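Local coordinates for protein probable acrylyl-CoA reductase AcuI (Escherichia coli, PDB 1O89) that probably catalyses the NADPH-dependent reduction of acryloyl-CoA to propanoyl-CoA, working as a homodimer of the zinc-containing alcohol dehydrogenase family, at residues L22-L26 and S37-E43; P79-D85 and E113-L119; P227-Q231 and M274-R279. All blocks are in the same frame, centred on the assembly; numbering follows the deposited sequence.

Interaction 1: L22-L26 and S37-E43; sequences LQALL and SVQTLDE
Leu-41 and Ala-24 meet on one face of a two-stranded antiparallel ribbon, with Leu-26 completing the apolar patch. From Leu-41 the side chain can be followed outward: CB lies 3.8 Å from the carbonyl O of Leu-22, and CG, set beside the backbone N and anti to the carbonyl carbon (chi1 -63°), carries CD1 toward Ala-24. There CD1 rests against Ala-24 CB at 3.7 Å and reaches the CD1 branch of Leu-26. The Ala-24 and Leu-26 side chains also touch Ile-81. Leu-26 uses its other branch, CD2, to lie against the flat amide end of Gln-39, 3.6 Å from Gln-39 OE1. That amide is held by its NE2, which donates to Ser-37 OG nearly in its own plane and also bonds Glu-28. The ribbon is a beta hairpin formed by strands 23-28 and 35-40. Ala-24 with Gln-39 and Leu-26 with Ser-37 are hydrogen-bonded pairs, each joined by two backbone bonds; Gln-23 with Thr-40 and Leu-25 with Val-38 are non-hydrogen-bonded pairs. Beyond the regular strands the ladder runs one step further, Leu-41 N giving a 2.8 Å bond to Leu-22 O and Leu-22 N returning one to Leu-41 O. On the other face Leu-25 CD1 meets Val-38 CG2 at 4.0 Å, and the Leu-25 side chain also packs on Ala-324 and Pro-325 of helix 324-332. Gln-23, bent at chi2 (-90°), folds across the ribbon, which brings its OE1 to 3.7 Å from Val-38 CG1 and its NE2 beside Thr-40 OG1.

Interaction 2: P79-D85 and E113-L119; sequences PMIPGID and ENHWGGL
Pro-79, preceded by a cis peptide, offers its carbonyl O to the indole of Trp-116: NE1 donates over 3.0 Å with an N-H...O angle of 164°. The oxygen lies close to the ring plane, but the donor stands above the carbonyl plane, 44° out of it. Next, Met-80 runs past the indole in the opposite direction and bends at chi2 and chi3, which bring SD to the ring edge and CE to the backbone of Glu-113. SD lies 3.8 Å from Trp-116 CD1, in a Met-aromatic contact, and CE is 3.5 Å from Glu-113 O. Ile-81 covers a face of the same indole. Its CG1, anti to the carbonyl carbon (chi1 -66°), stands over the five-membered ring in a CH-pi contact, while CD1 extends toward the six-membered ring and CG2 turns to the backbone oxygens of Gly-117 and Leu-119. Both segments are loops of the GroES-like domain, laid side by side and bonded through their backbones. Ile-81 O accepts from Gly-117 N at 2.8 Å; then Pro-82 O takes Leu-119 N at 2.9 Å, and the Leu-119 side chain lies by the Pro-82 ring. Gly-83 O receives Gly-118 N at 3.0 Å. The backbones come close here, Gly-83 and Gly-118 facing each other with no side chain between them. Ile-84 then rests its CG2 4.0 Å from Glu-113 CG, the Glu-113 carboxylate continuing to a salt bridge with Lys-63; the Ile-84 side chain is about 7 Å from that of the NADP(+)-binding Ser-288.

Interaction 3: P227-Q231 and M274-R279; sequences PLEKQ and MPFILR
Arg-279, in the segment 274-279, reaches the backbone of Glu-229, where two hydrogen bonds converge on a single oxygen. NH1 and NH2 approach end-on, NH1 to Glu-229 O at 2.9 Å and NH2 to Glu-229 O at 3.0 Å, and the oxygen lies near the guanidinium plane. The two bonds use the carbonyl differently: NH1 sits in the carbonyl plane, whereas NH2 stands 36° out of it. A chain extended from CG to NE gives the arginine the length to make this reach. NH1 has a further, weak bond to Ala-250 O at the end of helix 242-250. The Glu-229 carboxylate turns away to salt bridges with Lys-247 and Arg-226.

Aliphatic carbons pack against both faces of the guanidinium. Gln-231 CG lies over the centre of one, 3.6 Å from Arg-279 CZ, with the amide and guanidinium planes 28° apart; Gln-231 OE1 is bonded to Tyr-254 N. Leu-228 CD2 lies over the opposite face, toward the rim. The setting is the nucleotide-binding half of this enzyme, a six-stranded parallel sheet of Rossmann type: loop 227-231 leads into strand 233-238, and the short helix follows strand 268-272 and carries Ile-277, an NADP(+)-binding residue.

Apolar packing makes up the rest. Leu-228 points at the helix, its CD2 meeting Met-274 CB at 3.7 Å and Pro-275 CD at 3.8 Å, while CD1 reaches Leu-278 CD1 at 4.2 Å. Pro-227 CB meets Met-274 CG, and each packs across the dimer as well, Pro-227 on Phe-267 and Met-274 on Leu-263, both of the second subunit.

Overall arrangement
From the N terminus, interaction 1 closes first, pairing the two strands of the hairpin at the start of the modelled chain. Interaction 2 follows, bringing together two loops that flank strands 85-93 and 103-107. The two contacts touch: Leu-25 N probably bonds Leu-119 O, and Leu-25 O packs against Pro-82, so the hairpin is laid against the loops of the GroES-like domain. Interaction 3 closes last, linking loop 227-231 to helix 274-279 in the nucleotide-binding half, on the opposite side of the chain's centre, its centre about 42 Å from that of interaction 2. The three are in series, with no nesting or crossing; only interaction 3 reaches the second subunit.

Interaction 1: L22-L26 and S37-E43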
# COMPACT_ATOMS: atom_id res chain seq x y z
N LEU A 22 17.28 -41.76 7.39
CA LEU A 22 17.75 -40.34 7.39
C LEU A 22 17.85 -39.73 8.81
O LEU A 22 16.97 -39.91 9.64
CB LEU A 22 16.84 -39.47 6.52
CG LEU A 22 15.38 -39.35 6.99
CD1 LEU A 22 15.08 -37.95 7.43
CD2 LEU A 22 14.41 -39.82 5.92
N GLN A 23 18.94 -39.01 9.06
CA GLN A 23 19.12 -38.26 10.29
C GLN A 23 18.34 -36.95 10.21
O GLN A 23 18.27 -36.32 9.17
CB GLN A 23 20.60 -37.94 10.54
CG GLN A 23 21.48 -39.15 10.71
CD GLN A 23 21.59 -39.62 12.16
OE1 GLN A 23 22.36 -39.05 12.95
NE2 GLN A 23 20.84 -40.67 12.50
N ALA A 24 17.80 -36.52 11.34
CA ALA A 24 16.97 -35.33 11.40
C ALA A 24 16.88 -34.82 12.82
O ALA A 24 16.81 -35.61 13.76
CB ALA A 24 15.59 -35.66 10.89
N LEU A 25 16.92 -33.50 12.99
CA LEU A 25 16.53 -32.89 14.25
C LEU A 25 15.00 -32.86 14.30
O LEU A 25 14.37 -32.19 13.50
CB LEU A 25 17.10 -31.48 14.40
CG LEU A 25 16.87 -30.85 15.79
CD1 LEU A 25 17.91 -31.34 16.77
CD2 LEU A 25 16.88 -29.33 15.72
N LEU A 26 14.44 -33.63 15.23
CA LEU A 26 13.00 -33.77 15.41
C LEU A 26 12.54 -33.04 16.69
O LEU A 26 13.09 -33.24 17.77
CB LEU A 26 12.61 -35.25 15.49
CG LEU A 26 11.14 -35.63 15.27
CD1 LEU A 26 10.74 -35.41 13.82
CD2 LEU A 26 10.85 -37.08 15.68
N SER A 37 15.84 -33.33 19.59
CA SER A 37 16.87 -34.36 19.56
C SER A 37 17.11 -34.88 18.14
O SER A 37 16.20 -34.89 17.31
CB SER A 37 16.49 -35.52 20.48
OG SER A 37 15.46 -36.30 19.92
N VAL A 38 18.33 -35.33 17.87
CA VAL A 38 18.66 -35.91 16.58
C VAL A 38 18.23 -37.38 16.57
O VAL A 38 18.53 -38.13 17.49
CB VAL A 38 20.17 -35.75 16.24
CG1 VAL A 38 20.57 -36.56 15.01
CG2 VAL A 38 20.49 -34.28 16.03
N GLN A 39 17.53 -37.77 15.51
CA GLN A 39 16.94 -39.10 15.42
C GLN A 39 17.10 -39.67 14.01
O GLN A 39 17.26 -38.94 13.04
CB GLN A 39 15.45 -39.03 15.78
CG GLN A 39 15.17 -39.31 17.24
CD GLN A 39 13.73 -39.01 17.62
OE1 GLN A 39 12.81 -39.74 17.22
NE2 GLN A 39 13.54 -37.95 18.39
N THR A 40 17.06 -41.00 13.93
CA THR A 40 17.08 -41.71 12.66
C THR A 40 15.63 -42.00 12.31
O THR A 40 14.89 -42.56 13.11
CB THR A 40 17.91 -43.00 12.80
OG1 THR A 40 19.29 -42.70 12.59
CG2 THR A 40 17.58 -44.01 11.69
N LEU A 41 15.22 -41.60 11.11
CA LEU A 41 13.82 -41.69 10.69
C LEU A 41 13.71 -42.46 9.39
O LEU A 41 14.51 -42.25 8.47
CB LEU A 41 13.25 -40.28 10.50
CG LEU A 41 13.18 -39.40 11.74
CD1 LEU A 41 12.72 -38.01 11.35
CD2 LEU A 41 12.26 -39.99 12.78
N ASP A 42 12.71 -43.33 9.30
CA ASP A 42 12.49 -44.10 8.09
C ASP A 42 11.98 -43.19 6.96
O ASP A 42 11.19 -42.27 7.19
CB ASP A 42 11.49 -45.23 8.36
CG ASP A 42 11.54 -46.33 7.31
OD1 ASP A 42 11.00 -46.11 6.21
OD2 ASP A 42 12.09 -47.43 7.50
N GLU A 43 12.46 -43.45 5.75
CA GLU A 43 12.04 -42.71 4.56
C GLU A 43 10.51 -42.65 4.38
O GLU A 43 9.99 -41.69 3.82
CB GLU A 43 12.65 -43.34 3.29
CG GLU A 43 13.67 -42.46 2.59
CD GLU A 43 14.62 -43.27 1.73
OE1 GLU A 43 14.14 -44.09 0.91
OE2 GLU A 43 15.85 -43.08 1.88

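Interaction 2: P79-D85 and E113-L119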
# COMPACT_ATOMS: atom_id res chain seq x y z
N PRO A 79 5.10 -34.61 15.62
CA PRO A 79 6.49 -34.15 15.64
C PRO A 79 6.83 -33.33 14.39
O PRO A 79 6.16 -33.48 13.38
CB PRO A 79 7.30 -35.46 15.68
CG PRO A 79 6.36 -36.56 15.25
CD PRO A 79 4.98 -36.02 15.23
N MET A 80 7.85 -32.48 14.47
CA MET A 80 8.18 -31.56 13.37
C MET A 80 9.66 -31.45 13.16
O MET A 80 10.40 -31.33 14.11
CB MET A 80 7.61 -30.17 13.69
CG MET A 80 7.89 -29.10 12.64
SD MET A 80 7.33 -29.53 10.99
CE MET A 80 5.72 -30.06 11.34
N ILE A 81 10.09 -31.49 11.90
CA ILE A 81 11.47 -31.17 11.53
C ILE A 81 11.52 -29.69 11.11
O ILE A 81 10.90 -29.32 10.12
CB ILE A 81 11.95 -32.03 10.38
CG1 ILE A 81 12.04 -33.50 10.80
CG2 ILE A 81 13.31 -31.55 9.90
CD1 ILE A 81 12.33 -34.44 9.64
N PRO A 82 12.25 -28.86 11.86
CA PRO A 82 12.34 -27.43 11.55
C PRO A 82 13.29 -27.16 10.38
O PRO A 82 13.82 -28.08 9.76
CB PRO A 82 12.86 -26.83 12.84
CG PRO A 82 13.67 -27.92 13.47
CD PRO A 82 13.08 -29.22 13.01
N GLY A 83 13.50 -25.89 10.09
CA GLY A 83 14.34 -25.45 8.98
C GLY A 83 13.48 -24.91 7.85
O GLY A 83 13.07 -25.67 6.98
N ILE A 84 13.19 -23.61 7.88
CA ILE A 84 12.37 -23.01 6.83
C ILE A 84 13.10 -22.87 5.51
O ILE A 84 12.45 -22.68 4.49
CB ILE A 84 11.76 -21.64 7.26
CG1 ILE A 84 12.85 -20.58 7.53
CG2 ILE A 84 10.86 -21.82 8.49
CD1 ILE A 84 12.28 -19.21 7.89
N ASP A 85 14.42 -22.93 5.54
CA ASP A 85 15.24 -22.89 4.33
C ASP A 85 16.05 -24.17 4.17
O ASP A 85 16.55 -24.71 5.16
CB ASP A 85 16.28 -21.77 4.41
CG ASP A 85 15.70 -20.41 4.65
OD1 ASP A 85 14.47 -20.19 4.48
OD2 ASP A 85 16.45 -19.48 5.01
N GLU A 113 7.70 -25.49 9.50
CA GLU A 113 6.68 -25.02 10.43
C GLU A 113 5.53 -26.02 10.55
O GLU A 113 5.29 -26.56 11.63
CB GLU A 113 6.12 -23.66 10.00
CG GLU A 113 7.18 -22.58 9.87
CD GLU A 113 6.59 -21.25 9.43
OE1 GLU A 113 6.13 -20.48 10.31
OE2 GLU A 113 6.57 -20.98 8.21
N ASN A 114 4.82 -26.27 9.46
CA ASN A 114 3.77 -27.28 9.44
C ASN A 114 4.03 -28.40 8.44
O ASN A 114 3.16 -29.24 8.19
CB ASN A 114 2.39 -26.63 9.24
CG ASN A 114 2.28 -25.88 7.92
OD1 ASN A 114 3.02 -26.13 6.97
ND2 ASN A 114 1.32 -24.97 7.86
N HIS A 115 5.25 -28.43 7.90
CA HIS A 115 5.66 -29.45 6.95
C HIS A 115 7.15 -29.71 7.19
O HIS A 115 7.92 -28.78 7.22
CB HIS A 115 5.37 -28.96 5.52
CG HIS A 115 5.79 -29.91 4.45
ND1 HIS A 115 4.90 -30.55 3.62
CD2 HIS A 115 7.02 -30.33 4.06
CE1 HIS A 115 5.55 -31.33 2.78
NE2 HIS A 115 6.84 -31.21 3.02
N TRP A 116 7.54 -30.97 7.37
CA TRP A 116 8.91 -31.33 7.71
C TRP A 116 9.90 -30.64 6.78
O TRP A 116 9.81 -30.77 5.57
CB TRP A 116 9.14 -32.84 7.66
CG TRP A 116 8.59 -33.61 8.84
CD1 TRP A 116 7.79 -33.13 9.84
CD2 TRP A 116 8.80 -34.99 9.13
NE1 TRP A 116 7.49 -34.13 10.73
CE2 TRP A 116 8.10 -35.28 10.32
CE3 TRP A 116 9.51 -36.02 8.49
CZ2 TRP A 116 8.10 -36.56 10.89
CZ3 TRP A 116 9.51 -37.28 9.07
CH2 TRP A 116 8.80 -37.54 10.26
N GLY A 117 10.88 -29.97 7.36
CA GLY A 117 11.75 -29.08 6.62
C GLY A 117 13.20 -29.47 6.59
O GLY A 117 13.54 -30.64 6.50
N GLY A 118 14.07 -28.47 6.70
CA GLY A 118 15.44 -28.56 6.25
C GLY A 118 16.45 -29.19 7.17
O GLY A 118 17.52 -29.56 6.71
N LEU A 119 16.15 -29.32 8.45
CA LEU A 119 17.14 -29.84 9.39
C LEU A 119 17.09 -31.36 9.41
O LEU A 119 16.79 -32.01 10.41
CB LEU A 119 16.97 -29.21 10.79
CG LEU A 119 17.54 -27.78 11.04
CD1 LEU A 119 18.63 -27.35 10.08
CD2 LEU A 119 16.47 -26.78 10.93

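Interaction 3: P227-Q231 and M274-R279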
# COMPACT_ATOMS: atom_id res chain seq x y z
N PRO A 227 -0.26 12.17 12.89
CA PRO A 227 -0.74 11.61 11.62
C PRO A 227 0.15 11.99 10.42
O PRO A 227 0.42 11.14 9.57
CB PRO A 227 -2.13 12.24 11.47
CG PRO A 227 -2.56 12.60 12.84
CD PRO A 227 -1.32 12.90 13.61
N LEU A 228 0.57 13.25 10.37
CA LEU A 228 1.53 13.71 9.37
C LEU A 228 2.70 14.42 10.03
O LEU A 228 2.52 15.31 10.87
CB LEU A 228 0.87 14.66 8.37
CG LEU A 228 -0.29 14.11 7.53
CD1 LEU A 228 -0.88 15.21 6.64
CD2 LEU A 228 0.13 12.91 6.69
N GLU A 229 3.91 14.03 9.65
CA GLU A 229 5.14 14.69 10.07
C GLU A 229 5.88 15.24 8.86
O GLU A 229 5.47 15.01 7.74
CB GLU A 229 6.06 13.70 10.78
CG GLU A 229 5.35 12.81 11.80
CD GLU A 229 6.08 12.75 13.13
OE1 GLU A 229 7.27 12.35 13.14
OE2 GLU A 229 5.46 13.09 14.15
N LYS A 230 6.97 15.96 9.08
CA LYS A 230 7.79 16.47 7.97
C LYS A 230 8.16 15.33 7.02
O LYS A 230 8.53 14.23 7.47
CB LYS A 230 9.05 17.16 8.48
CG LYS A 230 9.86 17.83 7.38
CD LYS A 230 11.22 18.32 7.84
CE LYS A 230 11.87 19.16 6.75
NZ LYS A 230 13.27 19.53 7.07
N GLN A 231 8.06 15.60 5.72
CA GLN A 231 8.38 14.63 4.68
C GLN A 231 9.90 14.46 4.55
O GLN A 231 10.59 15.39 4.13
CB GLN A 231 7.83 15.11 3.32
CG GLN A 231 6.34 14.93 3.12
CD GLN A 231 5.82 15.72 1.94
OE1 GLN A 231 5.83 15.23 0.81
NE2 GLN A 231 5.39 16.95 2.18
N MET A 274 -4.05 9.45 6.76
CA MET A 274 -3.61 10.75 6.22
C MET A 274 -2.43 10.68 5.23
O MET A 274 -2.47 11.36 4.19
CB MET A 274 -3.31 11.75 7.34
CG MET A 274 -4.48 12.00 8.30
SD MET A 274 -6.06 12.39 7.50
CE MET A 274 -5.70 13.95 6.84
N PRO A 275 -1.39 9.91 5.53
CA PRO A 275 -0.33 9.68 4.54
C PRO A 275 -0.91 9.13 3.24
O PRO A 275 -0.48 9.51 2.16
CB PRO A 275 0.57 8.65 5.22
CG PRO A 275 0.35 8.84 6.70
CD PRO A 275 -1.08 9.26 6.82
N PHE A 276 -1.91 8.27 3.36
CA PHE A 276 -2.52 7.65 2.20
C PHE A 276 -3.36 8.62 1.36
O PHE A 276 -3.13 8.77 0.16
CB PHE A 276 -3.30 6.42 2.64
CG PHE A 276 -2.45 5.42 3.36
CD1 PHE A 276 -1.55 4.65 2.67
CD2 PHE A 276 -2.49 5.31 4.75
CE1 PHE A 276 -0.72 3.74 3.33
CE2 PHE A 276 -1.68 4.41 5.41
CZ PHE A 276 -0.78 3.62 4.69
N ILE A 277 -4.31 9.31 1.99
CA ILE A 277 -5.30 10.05 1.24
C ILE A 277 -4.82 11.46 0.89
O ILE A 277 -5.32 12.03 -0.06
CB ILE A 277 -6.70 10.06 1.97
CG1 ILE A 277 -6.72 11.00 3.18
CG2 ILE A 277 -7.10 8.64 2.34
CD1 ILE A 277 -8.13 11.27 3.73
N LEU A 278 -3.87 11.99 1.64
CA LEU A 278 -3.33 13.33 1.39
C LEU A 278 -1.93 13.30 0.77
O LEU A 278 -1.51 14.30 0.21
CB LEU A 278 -3.33 14.17 2.68
CG LEU A 278 -4.64 14.68 3.28
CD1 LEU A 278 -4.36 15.73 4.37
CD2 LEU A 278 -5.61 15.26 2.22
N ARG A 279 -1.22 12.19 0.88
CA ARG A 279 0.14 12.08 0.34
C ARG A 279 0.34 10.95 -0.66
O ARG A 279 1.45 10.71 -1.09
CB ARG A 279 1.17 11.99 1.48
CG ARG A 279 1.36 13.33 2.23
CD ARG A 279 2.37 13.26 3.37
NE ARG A 279 2.63 14.56 4.02
CZ ARG A 279 3.35 14.70 5.13
NH1 ARG A 279 3.88 13.65 5.74
NH2 ARG A 279 3.54 15.91 5.63